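Local structure of glucokinase (Thermus thermophilus, 3VOV) at residues 11-16 with 41-46; 118-123 with 277-282; 185-190 with 198-203; 232-237 with 265-270. The protein is a hexokinase of the ROK family, an enzyme that transfers phosphate from ATP to the 6-hydroxyl of glucose and related hexoses, and carries a bound zinc ion. All blocks are in the same frame, centred on the assembly; numbering follows the deposited sequence.

Interaction 1 belongs to the first mixed sheet of this ROK kinase, while interactions 2 and 4 lie round the second. Interactions 1 and 4 are buried; interactions 2 and 3 are only partly buried. Interaction 1 is wholly apolar, Ile13 and an alanine of a strand against two alanines and a leucine of a helix. Interaction 2 joins two loops through leucine packing and an arginine laid over backbone. Interaction 3 adds a carboxylate at a helix start to a hydrophobic core, and in interaction 4 a lysine meets a carbonyl and an indole. Helix 212-236 is common to the last two: it packs on interaction 3 and supplies one side of interaction 4.

Interaction 1: 11-16 with 41-46; sequences TKIAAG and EALAEA
Ile13 points from strand 12-16 toward helix 41-46, and its two branches divide the work. CG1 stands anti to the carbonyl carbon (chi1 -68°) and the chain runs on extended, so CD1 reaches the CB of Ala42 at 3.7 Å. CG2, anti to the backbone N, is turned instead to the CD2 methyl of Leu43, also at 3.7 Å, and lies 4.0 Å from the CB of Ala46. Leu43 comes in from the flank of the helix; its side chain crosses that of Ile13 at about a right angle, and CD2 touches both CG2 and CD1 of the isoleucine. Two residues along the strand Ala15 points the same way, its CB 3.8 Å from the CB of Ala46 and near that residue's carbonyl O. With Ala42 and Ala46 on the helix and Ala15 on the strand, the segment axes come within 8.6 Å, crossing at -31°. An alanine in place of Ile13 would remove both branches and would probably loosen the packing against Ala42, Leu43 and Ala46. This is the helix-on-sheet layer of the actin-like ATPase fold. Strand 12-18 runs antiparallel between strands 3-8 and 27-30, with Leu8 and Val29 beside Ile13 and Leu6 beside Ala15, while helix 36-54 is backed by helix 90-98, where Ile90 meets Leu43.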
loop_
_atom_site.group_PDB
_atom_site.type_symbol
_atom_site.label_atom_id
_atom_site.label_comp_id
_atom_site.label_asym_id
_atom_site.label_seq_id
_atom_site.Cartn_x
_atom_site.Cartn_y
_atom_site.Cartn_z
ATOM N N THR B 11 -27.789 9.307 -23.621
ATOM C CA THR B 11 -28.102 9.198 -25.052
ATOM C C THR B 11 -29.595 8.922 -25.278
ATOM O O THR B 11 -30.241 9.586 -26.103
ATOM C CB THR B 11 -27.341 7.997 -25.655
ATOM O OG1 THR B 11 -25.965 8.075 -25.296
ATOM C CG2 THR B 11 -27.488 7.898 -27.195
ATOM N N LYS B 12 -30.112 7.924 -24.552
ATOM C CA LYS B 12 -31.456 7.360 -24.754
ATOM C C LYS B 12 -32.290 7.264 -23.475
ATOM O O LYS B 12 -31.768 7.068 -22.370
ATOM C CB LYS B 12 -31.331 5.946 -25.329
ATOM C CG LYS B 12 -30.651 5.893 -26.720
ATOM C CD LYS B 12 -31.590 6.507 -27.774
ATOM C CE LYS B 12 -31.101 6.340 -29.226
ATOM N NZ LYS B 12 -30.278 5.119 -29.361
ATOM N N ILE B 13 -33.600 7.380 -23.648
ATOM C CA ILE B 13 -34.568 7.013 -22.618
ATOM C C ILE B 13 -35.203 5.681 -23.041
ATOM O O ILE B 13 -35.662 5.552 -24.178
ATOM C CB ILE B 13 -35.703 8.069 -22.558
ATOM C CG1 ILE B 13 -35.132 9.398 -22.028
ATOM C CG2 ILE B 13 -36.922 7.513 -21.789
ATOM C CD1 ILE B 13 -36.015 10.585 -22.185
ATOM N N ALA B 14 -35.232 4.712 -22.116
ATOM C CA ALA B 14 -35.984 3.479 -22.289
ATOM C C ALA B 14 -37.221 3.441 -21.393
ATOM O O ALA B 14 -37.196 3.918 -20.231
ATOM C CB ALA B 14 -35.083 2.265 -22.022
ATOM N N ALA B 15 -38.311 2.879 -21.921
ATOM C CA ALA B 15 -39.532 2.767 -21.169
ATOM C C ALA B 15 -40.202 1.406 -21.404
ATOM O O ALA B 15 -40.076 0.845 -22.493
ATOM C CB ALA B 15 -40.507 3.933 -21.556
ATOM N N GLY B 16 -40.897 0.876 -20.411
ATOM C CA GLY B 16 -41.707 -0.305 -20.684
ATOM C C GLY B 16 -42.635 -0.578 -19.554
ATOM O O GLY B 16 -42.294 -0.279 -18.405
ATOM N N GLU B 41 -40.775 15.965 -20.221
ATOM C CA GLU B 41 -41.805 15.649 -21.245
ATOM C C GLU B 41 -41.471 14.375 -22.025
ATOM O O GLU B 41 -42.355 13.556 -22.279
ATOM C CB GLU B 41 -42.026 16.782 -22.249
ATOM C CG GLU B 41 -42.537 18.072 -21.626
ATOM C CD GLU B 41 -42.349 19.310 -22.514
ATOM O OE1 GLU B 41 -42.555 20.427 -21.987
ATOM O OE2 GLU B 41 -41.991 19.173 -23.716
ATOM N N ALA B 42 -40.213 14.209 -22.408
ATOM C CA ALA B 42 -39.835 12.992 -23.113
ATOM C C ALA B 42 -40.099 11.743 -22.272
ATOM O O ALA B 42 -40.545 10.736 -22.800
ATOM C CB ALA B 42 -38.369 13.035 -23.526
ATOM N N LEU B 43 -39.796 11.815 -20.978
ATOM C CA LEU B 43 -40.062 10.705 -20.044
ATOM C C LEU B 43 -41.552 10.368 -19.965
ATOM O O LEU B 43 -41.940 9.187 -20.070
ATOM C CB LEU B 43 -39.489 11.032 -18.647
ATOM C CG LEU B 43 -37.927 10.967 -18.512
ATOM C CD1 LEU B 43 -37.442 11.581 -17.160
ATOM C CD2 LEU B 43 -37.388 9.538 -18.690
ATOM N N ALA B 44 -42.395 11.386 -19.800
ATOM C CA ALA B 44 -43.845 11.174 -19.714
ATOM C C ALA B 44 -44.406 10.572 -21.022
ATOM O O ALA B 44 -45.235 9.670 -20.993
ATOM C CB ALA B 44 -44.548 12.499 -19.384
ATOM N N GLU B 45 -43.954 11.098 -22.158
ATOM C CA GLU B 45 -44.373 10.624 -23.459
ATOM C C GLU B 45 -43.937 9.184 -23.665
ATOM O O GLU B 45 -44.701 8.384 -24.194
ATOM C CB GLU B 45 -43.793 11.512 -24.567
ATOM C CG GLU B 45 -44.566 12.832 -24.703
ATOM C CD GLU B 45 -43.825 13.903 -25.534
ATOM O OE1 GLU B 45 -42.765 13.602 -26.172
ATOM O OE2 GLU B 45 -44.333 15.056 -25.534
ATOM N N ALA B 46 -42.718 8.857 -23.243
ATOM C CA ALA B 46 -42.193 7.488 -23.429
ATOM C C ALA B 46 -43.005 6.551 -22.575
ATOM O O ALA B 46 -43.359 5.450 -23.044
ATOM C CB ALA B 46 -40.667 7.375 -23.100
#

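Interaction 2: 118-123 with 277-282; sequences LGAAQG and RARLGA
Two connections at the edge of the second mixed sheet of this ROK (actin-like ATPase) fold meet here: one carries a type I beta turn from Gly119 to Gln122 on its way to strand 127-132, the other links strand 275-277 to helix 284-299. The tight part is made by Gly119 and Ala120. Leu280 lays its CG 4.0 Å from Gly119 CA, so close that a side chain on that glycine would run into it. Leu280 CD1 turns to the CB of Leu118 at 4.1 Å, and Leu280 CD2 lies 3.8 Å from Leu118 O. Ala120 CB sits 3.4 Å from Arg277 O. An alanine at Leu280 would lose CG and both methyls and would probably loosen the packing on Leu118, Gly119 and Leu287. Glu115 clamps the two loops, OE1 accepting from Ala120 N and Arg279 N, OE2 from Leu280 N. The solvent side is looser. Arg279, an exposed residue, sends its side chain along Ala120, extended from CG to NE, with Gly119 O no nearer than 4.1 Å to its NH1. One face of the guanidinium lies over that backbone, Ala120 CA standing 3.6 Å above the plane, displaced toward the rim.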
loop_
_atom_site.group_PDB
_atom_site.type_symbol
_atom_site.label_atom_id
_atom_site.label_comp_id
_atom_site.label_asym_id
_atom_site.label_seq_id
_atom_site.Cartn_x
_atom_site.Cartn_y
_atom_site.Cartn_z
ATOM N N LEU B 118 -34.383 -11.151 -11.355
ATOM C CA LEU B 118 -34.584 -11.690 -12.718
ATOM C C LEU B 118 -33.318 -12.275 -13.379
ATOM O O LEU B 118 -33.390 -12.839 -14.449
ATOM C CB LEU B 118 -35.074 -10.526 -13.619
ATOM C CG LEU B 118 -36.564 -10.083 -13.651
ATOM C CD1 LEU B 118 -37.462 -10.529 -12.511
ATOM C CD2 LEU B 118 -36.799 -8.565 -13.965
ATOM N N GLY B 119 -32.143 -12.085 -12.778
ATOM C CA GLY B 119 -30.890 -12.366 -13.472
ATOM C C GLY B 119 -29.987 -13.298 -12.684
ATOM O O GLY B 119 -30.456 -14.259 -12.063
ATOM N N ALA B 120 -28.694 -12.995 -12.681
ATOM C CA ALA B 120 -27.671 -13.927 -12.139
ATOM C C ALA B 120 -27.898 -14.365 -10.690
ATOM O O ALA B 120 -27.374 -15.414 -10.266
ATOM C CB ALA B 120 -26.262 -13.315 -12.289
ATOM N N ALA B 121 -28.622 -13.569 -9.904
ATOM C CA ALA B 121 -28.818 -13.898 -8.496
ATOM C C ALA B 121 -30.258 -14.331 -8.175
ATOM O O ALA B 121 -30.653 -14.398 -7.007
ATOM C CB ALA B 121 -28.366 -12.740 -7.576
ATOM N N GLN B 122 -31.047 -14.611 -9.209
ATOM C CA GLN B 122 -32.418 -15.068 -8.988
ATOM C C GLN B 122 -32.368 -16.323 -8.102
ATOM O O GLN B 122 -31.573 -17.252 -8.346
ATOM C CB GLN B 122 -33.125 -15.336 -10.318
ATOM C CG GLN B 122 -34.605 -15.575 -10.139
ATOM C CD GLN B 122 -35.375 -15.722 -11.461
ATOM O OE1 GLN B 122 -34.799 -15.847 -12.548
ATOM N NE2 GLN B 122 -36.701 -15.671 -11.357
ATOM N N GLY B 123 -33.169 -16.302 -7.043
ATOM C CA GLY B 123 -33.249 -17.393 -6.058
ATOM C C GLY B 123 -32.671 -16.973 -4.714
ATOM O O GLY B 123 -33.069 -17.504 -3.688
ATOM N N ARG B 277 -21.345 -13.790 -13.573
ATOM C CA ARG B 277 -21.472 -12.726 -14.576
ATOM C C ARG B 277 -22.910 -12.220 -14.596
ATOM O O ARG B 277 -23.843 -13.041 -14.644
ATOM C CB ARG B 277 -21.243 -13.315 -15.963
ATOM C CG ARG B 277 -19.828 -13.436 -16.343
ATOM C CD ARG B 277 -19.646 -13.863 -17.805
ATOM N NE ARG B 277 -18.212 -13.863 -18.104
ATOM C CZ ARG B 277 -17.628 -13.008 -18.942
ATOM N NH1 ARG B 277 -18.365 -12.111 -19.610
ATOM N NH2 ARG B 277 -16.313 -13.071 -19.127
ATOM N N ALA B 278 -23.100 -10.908 -14.615
ATOM C CA ALA B 278 -24.461 -10.340 -14.807
ATOM C C ALA B 278 -25.087 -10.911 -16.080
ATOM O O ALA B 278 -24.396 -11.019 -17.085
ATOM C CB ALA B 278 -24.419 -8.812 -14.867
ATOM N N ARG B 279 -26.383 -11.238 -16.018
ATOM C CA ARG B 279 -27.080 -11.866 -17.145
ATOM C C ARG B 279 -27.925 -10.945 -17.998
ATOM O O ARG B 279 -28.259 -11.318 -19.141
ATOM C CB ARG B 279 -27.941 -13.026 -16.680
ATOM C CG ARG B 279 -27.113 -14.295 -16.446
ATOM C CD ARG B 279 -27.896 -15.350 -15.699
ATOM N NE ARG B 279 -26.975 -16.192 -14.937
ATOM C CZ ARG B 279 -27.329 -17.148 -14.080
ATOM N NH1 ARG B 279 -28.624 -17.425 -13.845
ATOM N NH2 ARG B 279 -26.369 -17.829 -13.452
ATOM N N LEU B 280 -28.296 -9.769 -17.468
ATOM C CA LEU B 280 -29.391 -9.023 -18.120
ATOM C C LEU B 280 -28.929 -7.990 -19.112
ATOM O O LEU B 280 -29.754 -7.371 -19.762
ATOM C CB LEU B 280 -30.320 -8.371 -17.096
ATOM C CG LEU B 280 -30.984 -9.350 -16.144
ATOM C CD1 LEU B 280 -31.709 -8.621 -15.038
ATOM C CD2 LEU B 280 -31.956 -10.269 -16.891
ATOM N N GLY B 281 -27.625 -7.757 -19.192
ATOM C CA GLY B 281 -27.106 -6.830 -20.185
ATOM C C GLY B 281 -27.724 -5.433 -20.128
ATOM O O GLY B 281 -27.918 -4.845 -19.049
ATOM N N ALA B 282 -28.076 -4.926 -21.306
ATOM C CA ALA B 282 -28.463 -3.506 -21.503
ATOM C C ALA B 282 -29.834 -3.153 -20.912
ATOM O O ALA B 282 -30.180 -1.983 -20.730
ATOM C CB ALA B 282 -28.426 -3.128 -23.033
#

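Interaction 3: 185-190 with 198-203; sequences ALERDA and VDTREL
Glu187, with the most surface buried here, reaches from the flank of helix 185-190 to the start of the next helix. Its CG lies anti to the carbonyl carbon and the chain is extended beyond it, which brings OE2 to the backbone N of Thr200 at 3.0 Å, through its anti lone pair and at 154° at the hydrogen. In the same first helical turn Asp199, at the N-cap, accepts from Glu202 N through OD1 at 2.9 Å. Both carboxylates therefore face the helix N-terminus, whose dipole would probably steady their negative charge. The methyl CG2 of Thr200 packs 3.6 Å from CG of Glu187, the two side chains crossing obliquely. Ala190 carries the apolar half: its CB touches Val198 CG1 at 3.8 Å and Leu203 CD1 at 4.0 Å. Val198 points toward it from the connecting loop, and Leu203 crosses Leu186 at about a right angle, CD2 on CB at 3.7 Å. The contact closes the short connection between the consecutive helices 183-194 and 200-208; helix 212-236 covers its apolar side through Leu217, Val218 and Ala221, while Arg188 faces Tyr192 of the second subunit.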
loop_
_atom_site.group_PDB
_atom_site.type_symbol
_atom_site.label_atom_id
_atom_site.label_comp_id
_atom_site.label_asym_id
_atom_site.label_seq_id
_atom_site.Cartn_x
_atom_site.Cartn_y
_atom_site.Cartn_z
ATOM N N ALA B 185 -10.139 4.607 -15.405
ATOM C CA ALA B 185 -8.865 4.405 -14.694
ATOM C C ALA B 185 -7.866 3.630 -15.578
ATOM O O ALA B 185 -6.689 3.970 -15.666
ATOM C CB ALA B 185 -9.132 3.672 -13.419
ATOM N N LEU B 186 -8.343 2.583 -16.241
ATOM C CA LEU B 186 -7.493 1.836 -17.166
ATOM C C LEU B 186 -6.960 2.725 -18.286
ATOM O O LEU B 186 -5.768 2.689 -18.623
ATOM C CB LEU B 186 -8.299 0.712 -17.791
ATOM C CG LEU B 186 -8.811 -0.430 -16.906
ATOM C CD1 LEU B 186 -9.760 -1.323 -17.734
ATOM C CD2 LEU B 186 -7.632 -1.273 -16.373
ATOM N N GLU B 187 -7.849 3.524 -18.870
ATOM C CA GLU B 187 -7.447 4.459 -19.916
ATOM C C GLU B 187 -6.479 5.524 -19.394
ATOM O O GLU B 187 -5.549 5.919 -20.125
ATOM C CB GLU B 187 -8.671 5.136 -20.521
ATOM C CG GLU B 187 -9.593 4.123 -21.173
ATOM C CD GLU B 187 -10.818 4.747 -21.836
ATOM O OE1 GLU B 187 -11.193 5.894 -21.499
ATOM O OE2 GLU B 187 -11.421 4.054 -22.657
ATOM N N ARG B 188 -6.704 5.993 -18.153
ATOM C CA ARG B 188 -5.792 6.940 -17.525
ATOM C C ARG B 188 -4.377 6.330 -17.426
ATOM O O ARG B 188 -3.335 6.936 -17.826
ATOM C CB ARG B 188 -6.315 7.327 -16.129
ATOM C CG ARG B 188 -5.301 8.128 -15.297
ATOM C CD ARG B 188 -5.465 7.985 -13.732
ATOM N NE ARG B 188 -5.281 6.585 -13.300
ATOM C CZ ARG B 188 -5.969 5.968 -12.313
ATOM N NH1 ARG B 188 -6.951 6.582 -11.629
ATOM N NH2 ARG B 188 -5.692 4.699 -12.023
ATOM N N ASP B 189 -4.310 5.118 -16.897
ATOM C CA ASP B 189 -2.981 4.545 -16.641
ATOM C C ASP B 189 -2.341 4.059 -17.964
ATOM O O ASP B 189 -1.097 4.073 -18.104
ATOM C CB ASP B 189 -3.070 3.370 -15.668
ATOM C CG ASP B 189 -3.418 3.810 -14.253
ATOM O OD1 ASP B 189 -3.060 4.955 -13.877
ATOM O OD2 ASP B 189 -4.058 3.031 -13.515
ATOM N N ALA B 190 -3.176 3.604 -18.910
ATOM C CA ALA B 190 -2.606 3.130 -20.186
ATOM C C ALA B 190 -2.065 4.306 -21.005
ATOM O O ALA B 190 -0.992 4.207 -21.610
ATOM C CB ALA B 190 -3.577 2.339 -20.948
ATOM N N VAL B 198 -4.643 5.940 -25.127
ATOM C CA VAL B 198 -5.007 4.534 -25.238
ATOM C C VAL B 198 -6.339 4.353 -24.590
ATOM O O VAL B 198 -6.482 4.591 -23.365
ATOM C CB VAL B 198 -3.999 3.628 -24.537
ATOM C CG1 VAL B 198 -4.435 2.117 -24.623
ATOM C CG2 VAL B 198 -2.576 3.851 -25.120
ATOM N N ASP B 199 -7.325 3.917 -25.367
ATOM C CA ASP B 199 -8.626 3.645 -24.792
ATOM C C ASP B 199 -8.710 2.174 -24.456
ATOM O O ASP B 199 -7.768 1.429 -24.749
ATOM C CB ASP B 199 -9.788 4.147 -25.688
ATOM C CG ASP B 199 -9.818 3.489 -27.052
ATOM O OD1 ASP B 199 -9.138 2.456 -27.257
ATOM O OD2 ASP B 199 -10.532 4.025 -27.924
ATOM N N THR B 200 -9.796 1.759 -23.807
ATOM C CA THR B 200 -9.923 0.368 -23.359
ATOM C C THR B 200 -9.902 -0.628 -24.529
ATOM O O THR B 200 -9.364 -1.734 -24.382
ATOM C CB THR B 200 -11.208 0.117 -22.565
ATOM O OG1 THR B 200 -12.320 0.464 -23.385
ATOM C CG2 THR B 200 -11.239 0.958 -21.274
ATOM N N ARG B 201 -10.511 -0.265 -25.675
ATOM C CA ARG B 201 -10.344 -1.098 -26.888
ATOM C C ARG B 201 -8.885 -1.342 -27.276
ATOM O O ARG B 201 -8.514 -2.474 -27.468
ATOM C CB ARG B 201 -11.125 -0.573 -28.096
ATOM C CG ARG B 201 -12.549 -1.068 -28.098
ATOM C CD ARG B 201 -13.571 0.053 -28.243
ATOM N NE ARG B 201 -13.647 0.575 -29.607
ATOM C CZ ARG B 201 -13.523 1.862 -29.957
ATOM N NH1 ARG B 201 -13.300 2.830 -29.059
ATOM N NH2 ARG B 201 -13.626 2.176 -31.236
ATOM N N GLU B 202 -8.089 -0.276 -27.400
ATOM C CA GLU B 202 -6.671 -0.381 -27.759
ATOM C C GLU B 202 -5.928 -1.129 -26.624
ATOM O O GLU B 202 -5.132 -2.047 -26.892
ATOM C CB GLU B 202 -6.113 1.028 -28.071
ATOM C CG GLU B 202 -4.571 1.264 -28.141
ATOM C CD GLU B 202 -3.884 0.703 -29.371
ATOM O OE1 GLU B 202 -4.532 0.066 -30.247
ATOM O OE2 GLU B 202 -2.653 0.891 -29.473
ATOM N N LEU B 203 -6.226 -0.796 -25.368
ATOM C CA LEU B 203 -5.621 -1.505 -24.226
ATOM C C LEU B 203 -5.866 -3.019 -24.294
ATOM O O LEU B 203 -4.930 -3.808 -24.128
ATOM C CB LEU B 203 -6.088 -0.932 -22.863
ATOM C CG LEU B 203 -5.554 -1.653 -21.604
ATOM C CD1 LEU B 203 -4.011 -1.573 -21.500
ATOM C CD2 LEU B 203 -6.254 -1.129 -20.309
#

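Interaction 4: 232-237 with 265-270; sequences LVKAFD and RYLQGW
The polar bond comes first: Lys234, buried at the end of helix 212-236, donates from NZ to the carbonyl O of Tyr266 at 2.7 Å, nearly along the C=O axis (175°). The same ammonium also bonds to Ala230 O, so two backbone carbonyls grip it. Bends at chi2 and chi4 (-61° and -48°) turn the chain to that point. On the way its CE lies over the face of the Trp270 indole, a CH-pi contact 3.4 Å from the centroid of the five-membered ring. The lysine and the indole cross at about a right angle, with Lys234 CD over the six-membered ring, 3.6 Å from Trp270 CD2 and hardly farther from the other five atoms. NZ stands above the five-membered ring, 4.5 Å from its centroid, in a cation-pi interaction. Apolar packing is smaller: Val233 CG1 meets Leu267 CD2 at 3.9 Å, their side chains at about a right angle. A bond from Trp270 N to Leu267 O closes the type II turn between them. The contact joins the loop between helix 253-265 and strand 275-277 to the C-terminal turn of helix 212-236, where the third subunit brings the zinc ligand His159 against Trp270.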
loop_
_atom_site.group_PDB
_atom_site.type_symbol
_atom_site.label_atom_id
_atom_site.label_comp_id
_atom_site.label_asym_id
_atom_site.label_seq_id
_atom_site.Cartn_x
_atom_site.Cartn_y
_atom_site.Cartn_z
ATOM N N LEU B 232 -15.907 -6.784 0.456
ATOM C CA LEU B 232 -17.368 -6.558 0.578
ATOM C C LEU B 232 -18.117 -7.781 1.094
ATOM O O LEU B 232 -19.115 -7.655 1.777
ATOM C CB LEU B 232 -17.960 -6.078 -0.774
ATOM C CG LEU B 232 -17.557 -4.615 -1.085
ATOM C CD1 LEU B 232 -17.760 -4.223 -2.565
ATOM C CD2 LEU B 232 -18.326 -3.636 -0.133
ATOM N N VAL B 233 -17.631 -8.976 0.788
ATOM C CA VAL B 233 -18.232 -10.196 1.346
ATOM C C VAL B 233 -18.131 -10.218 2.879
ATOM O O VAL B 233 -19.036 -10.693 3.563
ATOM C CB VAL B 233 -17.591 -11.452 0.732
ATOM C CG1 VAL B 233 -17.962 -12.744 1.559
ATOM C CG2 VAL B 233 -18.034 -11.576 -0.728
ATOM N N LYS B 234 -17.053 -9.662 3.426
ATOM C CA LYS B 234 -16.899 -9.658 4.889
ATOM C C LYS B 234 -17.939 -8.714 5.516
ATOM O O LYS B 234 -18.393 -8.904 6.644
ATOM C CB LYS B 234 -15.492 -9.156 5.298
ATOM C CG LYS B 234 -14.302 -9.766 4.530
ATOM C CD LYS B 234 -14.210 -11.243 4.705
ATOM C CE LYS B 234 -12.860 -11.743 4.149
ATOM N NZ LYS B 234 -12.503 -11.237 2.768
ATOM N N ALA B 235 -18.272 -7.644 4.810
ATOM C CA ALA B 235 -19.210 -6.716 5.379
ATOM C C ALA B 235 -20.640 -7.268 5.208
ATOM O O ALA B 235 -21.426 -7.224 6.157
ATOM C CB ALA B 235 -19.058 -5.365 4.718
ATOM N N PHE B 236 -20.963 -7.810 4.019
ATOM C CA PHE B 236 -22.344 -8.139 3.692
ATOM C C PHE B 236 -22.718 -9.618 3.726
ATOM O O PHE B 236 -23.888 -9.915 3.967
ATOM C CB PHE B 236 -22.721 -7.567 2.308
ATOM C CG PHE B 236 -22.762 -6.080 2.254
ATOM C CD1 PHE B 236 -23.880 -5.379 2.716
ATOM C CD2 PHE B 236 -21.690 -5.355 1.707
ATOM C CE1 PHE B 236 -23.933 -3.982 2.643
ATOM C CE2 PHE B 236 -21.736 -3.955 1.641
ATOM C CZ PHE B 236 -22.850 -3.268 2.116
ATOM N N ASP B 237 -21.760 -10.525 3.438
ATOM C CA ASP B 237 -21.998 -11.985 3.393
ATOM C C ASP B 237 -23.223 -12.273 2.507
ATOM O O ASP B 237 -24.206 -12.865 2.971
ATOM C CB ASP B 237 -22.178 -12.578 4.815
ATOM C CG ASP B 237 -22.288 -14.122 4.823
ATOM O OD1 ASP B 237 -21.847 -14.787 3.854
ATOM O OD2 ASP B 237 -22.800 -14.662 5.824
ATOM N N ARG B 265 -8.289 -15.894 -3.434
ATOM C CA ARG B 265 -7.203 -15.622 -2.469
ATOM C C ARG B 265 -7.614 -14.733 -1.284
ATOM O O ARG B 265 -7.027 -14.841 -0.208
ATOM C CB ARG B 265 -5.994 -14.946 -3.139
ATOM C CG ARG B 265 -5.209 -15.941 -4.077
ATOM C CD ARG B 265 -3.843 -15.354 -4.470
ATOM N NE ARG B 265 -2.911 -15.280 -3.333
ATOM C CZ ARG B 265 -2.510 -14.161 -2.728
ATOM N NH1 ARG B 265 -2.963 -12.953 -3.123
ATOM N NH2 ARG B 265 -1.634 -14.250 -1.720
ATOM N N TYR B 266 -8.546 -13.800 -1.501
ATOM C CA TYR B 266 -9.002 -12.901 -0.402
ATOM C C TYR B 266 -10.228 -13.423 0.332
ATOM O O TYR B 266 -10.895 -12.672 1.124
ATOM C CB TYR B 266 -9.139 -11.441 -0.882
ATOM C CG TYR B 266 -7.741 -10.791 -0.915
ATOM C CD1 TYR B 266 -7.277 -10.014 0.161
ATOM C CD2 TYR B 266 -6.870 -11.058 -1.948
ATOM C CE1 TYR B 266 -5.985 -9.435 0.139
ATOM C CE2 TYR B 266 -5.579 -10.530 -1.975
ATOM C CZ TYR B 266 -5.137 -9.734 -0.945
ATOM O OH TYR B 266 -3.865 -9.187 -1.015
ATOM N N LEU B 267 -10.499 -14.714 0.091
ATOM C CA LEU B 267 -11.489 -15.460 0.826
ATOM C C LEU B 267 -10.935 -16.795 1.377
ATOM O O LEU B 267 -11.726 -17.656 1.832
ATOM C CB LEU B 267 -12.721 -15.660 -0.041
ATOM C CG LEU B 267 -13.562 -14.383 -0.268
ATOM C CD1 LEU B 267 -14.583 -14.589 -1.419
ATOM C CD2 LEU B 267 -14.282 -14.001 1.079
ATOM N N GLN B 268 -9.599 -16.976 1.336
ATOM C CA GLN B 268 -8.903 -18.019 2.134
ATOM C C GLN B 268 -9.238 -17.788 3.611
ATOM O O GLN B 268 -8.983 -16.702 4.163
ATOM C CB GLN B 268 -7.378 -17.955 1.947
ATOM C CG GLN B 268 -6.935 -18.432 0.577
ATOM C CD GLN B 268 -5.437 -18.194 0.251
ATOM O OE1 GLN B 268 -5.066 -18.324 -0.918
ATOM N NE2 GLN B 268 -4.589 -17.840 1.259
ATOM N N GLY B 269 -9.812 -18.805 4.238
ATOM C CA GLY B 269 -10.237 -18.709 5.637
ATOM C C GLY B 269 -11.718 -18.363 5.780
ATOM O O GLY B 269 -12.230 -18.210 6.928
ATOM N N TRP B 270 -12.403 -18.254 4.638
ATOM C CA TRP B 270 -13.787 -17.757 4.584
ATOM C C TRP B 270 -14.641 -18.621 3.662
ATOM O O TRP B 270 -14.098 -19.322 2.824
ATOM C CB TRP B 270 -13.793 -16.291 4.066
ATOM C CG TRP B 270 -13.063 -15.379 4.989
ATOM C CD1 TRP B 270 -11.703 -15.148 5.030
ATOM C CD2 TRP B 270 -13.637 -14.585 6.030
ATOM N NE1 TRP B 270 -11.414 -14.279 6.051
ATOM C CE2 TRP B 270 -12.580 -13.906 6.669
ATOM C CE3 TRP B 270 -14.956 -14.406 6.513
ATOM C CZ2 TRP B 270 -12.789 -13.047 7.765
ATOM C CZ3 TRP B 270 -15.161 -13.527 7.592
ATOM C CH2 TRP B 270 -14.083 -12.862 8.196
#